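Local structure of cytochrome c-552/4 domain-containing protein (Ignicoccus hospitalis KIN4/I, 4QO5) at the interface of chains A and B. The protein binds eight c-type haems as a membrane-associated octahaem cytochrome c and probably carries electrons in the archaeon's redox metabolism. Numbering follows the deposited sequence. Chains: chain A/B, Hypothetical multiheme protein.

Contact 1: the interface of chains A and B. Residues chain A 513-514, 517-518; chain B 448, 515, 518.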
# COMPACT_ATOMS: atom_id res chain seq x y z
N ARG A 513 22.25 -4.07 -26.46
CA ARG A 513 21.97 -4.23 -27.88
C ARG A 513 21.86 -2.91 -28.64
O ARG A 513 22.38 -2.77 -29.74
CB ARG A 513 20.68 -5.01 -28.10
CG ARG A 513 20.82 -6.51 -28.07
CD ARG A 513 19.53 -7.16 -28.52
NE ARG A 513 19.23 -6.90 -29.92
CZ ARG A 513 18.00 -6.72 -30.41
NH1 ARG A 513 17.82 -6.49 -31.70
NH2 ARG A 513 16.95 -6.75 -29.60
N LEU A 514 21.14 -1.95 -28.05
CA LEU A 514 21.01 -0.63 -28.66
C LEU A 514 22.36 0.06 -28.76
O LEU A 514 22.68 0.68 -29.77
CB LEU A 514 20.05 0.26 -27.86
CG LEU A 514 18.57 -0.07 -27.97
CD1 LEU A 514 17.75 0.85 -27.08
CD2 LEU A 514 18.11 0.04 -29.42
N ALA A 517 24.38 -1.59 -31.51
CA ALA A 517 23.82 -1.22 -32.80
C ALA A 517 24.22 0.20 -33.20
O ALA A 517 24.46 0.47 -34.37
CB ALA A 517 22.30 -1.36 -32.79
N ALA A 518 24.31 1.08 -32.21
CA ALA A 518 24.73 2.46 -32.43
C ALA A 518 26.23 2.58 -32.72
O ALA A 518 26.68 3.56 -33.31
CB ALA A 518 24.36 3.34 -31.24
N GLY B 448 13.07 -6.19 -36.50
CA GLY B 448 14.15 -6.98 -35.93
C GLY B 448 14.60 -6.52 -34.56
O GLY B 448 15.61 -7.00 -34.05
N TRP B 515 15.99 2.37 -32.29
CA TRP B 515 16.40 1.23 -33.10
C TRP B 515 16.57 1.62 -34.56
O TRP B 515 17.58 1.29 -35.19
CB TRP B 515 15.41 0.08 -32.94
CG TRP B 515 15.78 -1.16 -33.70
CD1 TRP B 515 15.11 -1.70 -34.76
CD2 TRP B 515 16.90 -2.02 -33.45
NE1 TRP B 515 15.74 -2.85 -35.18
CE2 TRP B 515 16.85 -3.06 -34.40
CE3 TRP B 515 17.94 -2.01 -32.51
CZ2 TRP B 515 17.79 -4.08 -34.44
CZ3 TRP B 515 18.88 -3.03 -32.56
CH2 TRP B 515 18.80 -4.05 -33.52
N ALA B 518 19.59 3.82 -35.09
CA ALA B 518 20.81 3.03 -35.04
C ALA B 518 21.04 2.20 -36.31
O ALA B 518 22.16 1.81 -36.60
CB ALA B 518 20.81 2.11 -33.81
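A:Arg513 reaches across to chain B with one guanidinium nitrogen, NH1, which donates a hydrogen bond to the backbone carbonyl O of B:Gly448 at 3.3 Å. The bond is long and bent (138° at the hydrogen), and although it meets a lone pair in the carbonyl plane, the oxygen lies somewhat off the guanidinium plane. The same NH1 also hangs outside the rim of the B:Trp515 six-membered ring, above its plane but beyond the CH2 corner, 3.2 Å from CH2. Here the two flat groups are steeply tilted, their planes 61° apart, so the guanidinium presents a corner to the indole instead of stacking on it. A bend at chi3 turns the end of the arginine chain towards this ring and the glycine carbonyl. The indole is shared with two apolar neighbours from the opposing helix: CD2 of A:Leu514 packs 3.7 Å from CE3, and the methyl CB of A:Ala517 lies 3.8 Å from CZ3. B:Trp515 holds CG opposite its own backbone nitrogen (chi1 -178°), which sends the benzo end of the indole into the partner. One turn further on, small residues let the backbones come near, with CB of A:Ala517 3.9 Å from CB of B:Ala518. The patch illustrates how a large aromatic and small alanines can share one helix pairing: both chains contribute the last helix, 498-520, close to the C-terminus, while B:Gly448 follows the end of long helix 413-447.

Contact 2: the interface of chains A and B. Residues chain A 260-261; chain B 227-228, 231, 233, 259.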
# COMPACT_ATOMS: atom_id res chain seq x y z
N PHE A 260 -5.26 -8.81 10.91
CA PHE A 260 -6.07 -7.58 10.74
C PHE A 260 -7.50 -7.75 11.25
O PHE A 260 -8.04 -6.85 11.90
CB PHE A 260 -6.06 -7.09 9.28
CG PHE A 260 -4.76 -6.47 8.87
CD1 PHE A 260 -4.17 -5.47 9.63
CD2 PHE A 260 -4.13 -6.87 7.71
CE1 PHE A 260 -2.97 -4.88 9.24
CE2 PHE A 260 -2.93 -6.30 7.32
CZ PHE A 260 -2.35 -5.30 8.08
N MET A 261 -8.12 -8.91 10.97
CA MET A 261 -9.50 -9.13 11.37
C MET A 261 -9.71 -9.69 12.78
O MET A 261 -10.78 -9.47 13.37
CB MET A 261 -10.24 -10.02 10.36
CG MET A 261 -10.45 -9.37 9.01
SD MET A 261 -11.23 -7.74 9.10
CE MET A 261 -12.74 -8.11 9.97
N GLU B 227 -16.68 -13.80 8.82
CA GLU B 227 -16.30 -12.40 9.04
C GLU B 227 -14.98 -12.12 8.34
O GLU B 227 -14.77 -11.03 7.81
CB GLU B 227 -16.26 -12.05 10.54
CG GLU B 227 -15.69 -10.67 10.82
CD GLU B 227 -16.10 -10.14 12.18
OE1 GLU B 227 -17.07 -10.68 12.76
OE2 GLU B 227 -15.46 -9.18 12.67
N ILE B 228 -14.08 -13.11 8.31
CA ILE B 228 -12.87 -12.96 7.52
C ILE B 228 -13.15 -13.02 6.01
O ILE B 228 -12.60 -12.23 5.24
CB ILE B 228 -11.78 -13.98 7.93
CG1 ILE B 228 -11.27 -13.66 9.34
CG2 ILE B 228 -10.63 -13.95 6.92
CD1 ILE B 228 -10.14 -14.58 9.84
N SER B 231 -14.23 -9.78 4.64
CA SER B 231 -13.33 -8.64 4.81
C SER B 231 -12.63 -8.38 3.48
O SER B 231 -12.54 -9.27 2.65
CB SER B 231 -12.27 -8.95 5.89
OG SER B 231 -11.33 -9.91 5.43
N TYR B 233 -9.42 -7.78 3.38
CA TYR B 233 -8.05 -8.23 3.60
C TYR B 233 -7.84 -9.60 3.02
O TYR B 233 -6.81 -9.89 2.42
CB TYR B 233 -7.76 -8.28 5.09
CG TYR B 233 -7.81 -6.93 5.74
CD1 TYR B 233 -6.86 -5.97 5.45
CD2 TYR B 233 -8.82 -6.62 6.65
CE1 TYR B 233 -6.90 -4.73 6.05
CE2 TYR B 233 -8.86 -5.37 7.26
CZ TYR B 233 -7.90 -4.44 6.95
OH TYR B 233 -7.95 -3.19 7.54
N TRP B 259 -15.76 1.77 5.15
CA TRP B 259 -15.73 0.46 5.78
C TRP B 259 -14.64 0.43 6.86
O TRP B 259 -14.88 -0.00 7.99
CB TRP B 259 -15.50 -0.65 4.76
CG TRP B 259 -15.63 -2.01 5.38
CD1 TRP B 259 -16.76 -2.77 5.47
CD2 TRP B 259 -14.58 -2.78 6.01
NE1 TRP B 259 -16.49 -3.95 6.12
CE2 TRP B 259 -15.16 -3.99 6.45
CE3 TRP B 259 -13.22 -2.57 6.24
CZ2 TRP B 259 -14.43 -4.99 7.11
CZ3 TRP B 259 -12.47 -3.57 6.89
CH2 TRP B 259 -13.09 -4.75 7.33
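Helix 254-262 of this multihaem cytochrome c carries the axial haem ligand A:His255 at its start, and its far end in chain A presents A:Phe260 and A:Met261 to chain B. The receiving surface is built from short helices 226-229 and 232-235, the loop between them, and B:Trp259 from chain B's own copy of helix 254-262. A:Met261 enters as a folded thioether: bends at chi2 (-53°) and chi3 (-57°) curl the chain so that its sulfur faces several groups at once. SD lies 3.6 Å from CB of B:Ser231 and equally near CD2 of B:Tyr233, while the edge of the B:Trp259 indole approaches it in the ring plane, CH2 at 3.9 Å. Further back along the chain, CB of A:Met261 packs against CG1 of B:Ile228, 3.9 Å away. B:Ser231 offers its CB to the methionine while its hydroxyl OG donates a 2.7 Å hydrogen bond to the carbonyl O of B:Ile228, an internal tie that is likely to steady the loop beside the sulfur. Beside it, A:Phe260 sets its CB over the centre of the B:Tyr233 ring, 3.7 Å from the centroid, in a CH-pi contact. The phenyl ring continues past the tyrosine, its CD2 3.7 Å from CD1 of B:Tyr233, and the two side chains cross at about a right angle. A leucine in place of B:Tyr233 has no ring face, and CB of A:Phe260 would probably be left without its CH-pi partner and the sulfur of A:Met261 less firmly packed on that flank.

About 52 Å separates the centres of contact 1 and contact 2, and they share neither residues nor secondary-structure elements. Contact 1 joins the C-terminal helices and the loop after helix 413-447 of chain B, whereas contact 2 is formed by the end of a helix that carries a haem ligand and by short helices of the partner. The chemistry differs too: contact 1 adds a polar tether to its packing, and contact 2 centres on sulfur and aromatic groups. The deposited assembly holds three copies; if this pairing, not an exact two-fold, also forms outside the crystal, which the structure alone does not show, such spacing would be expected to resist rocking.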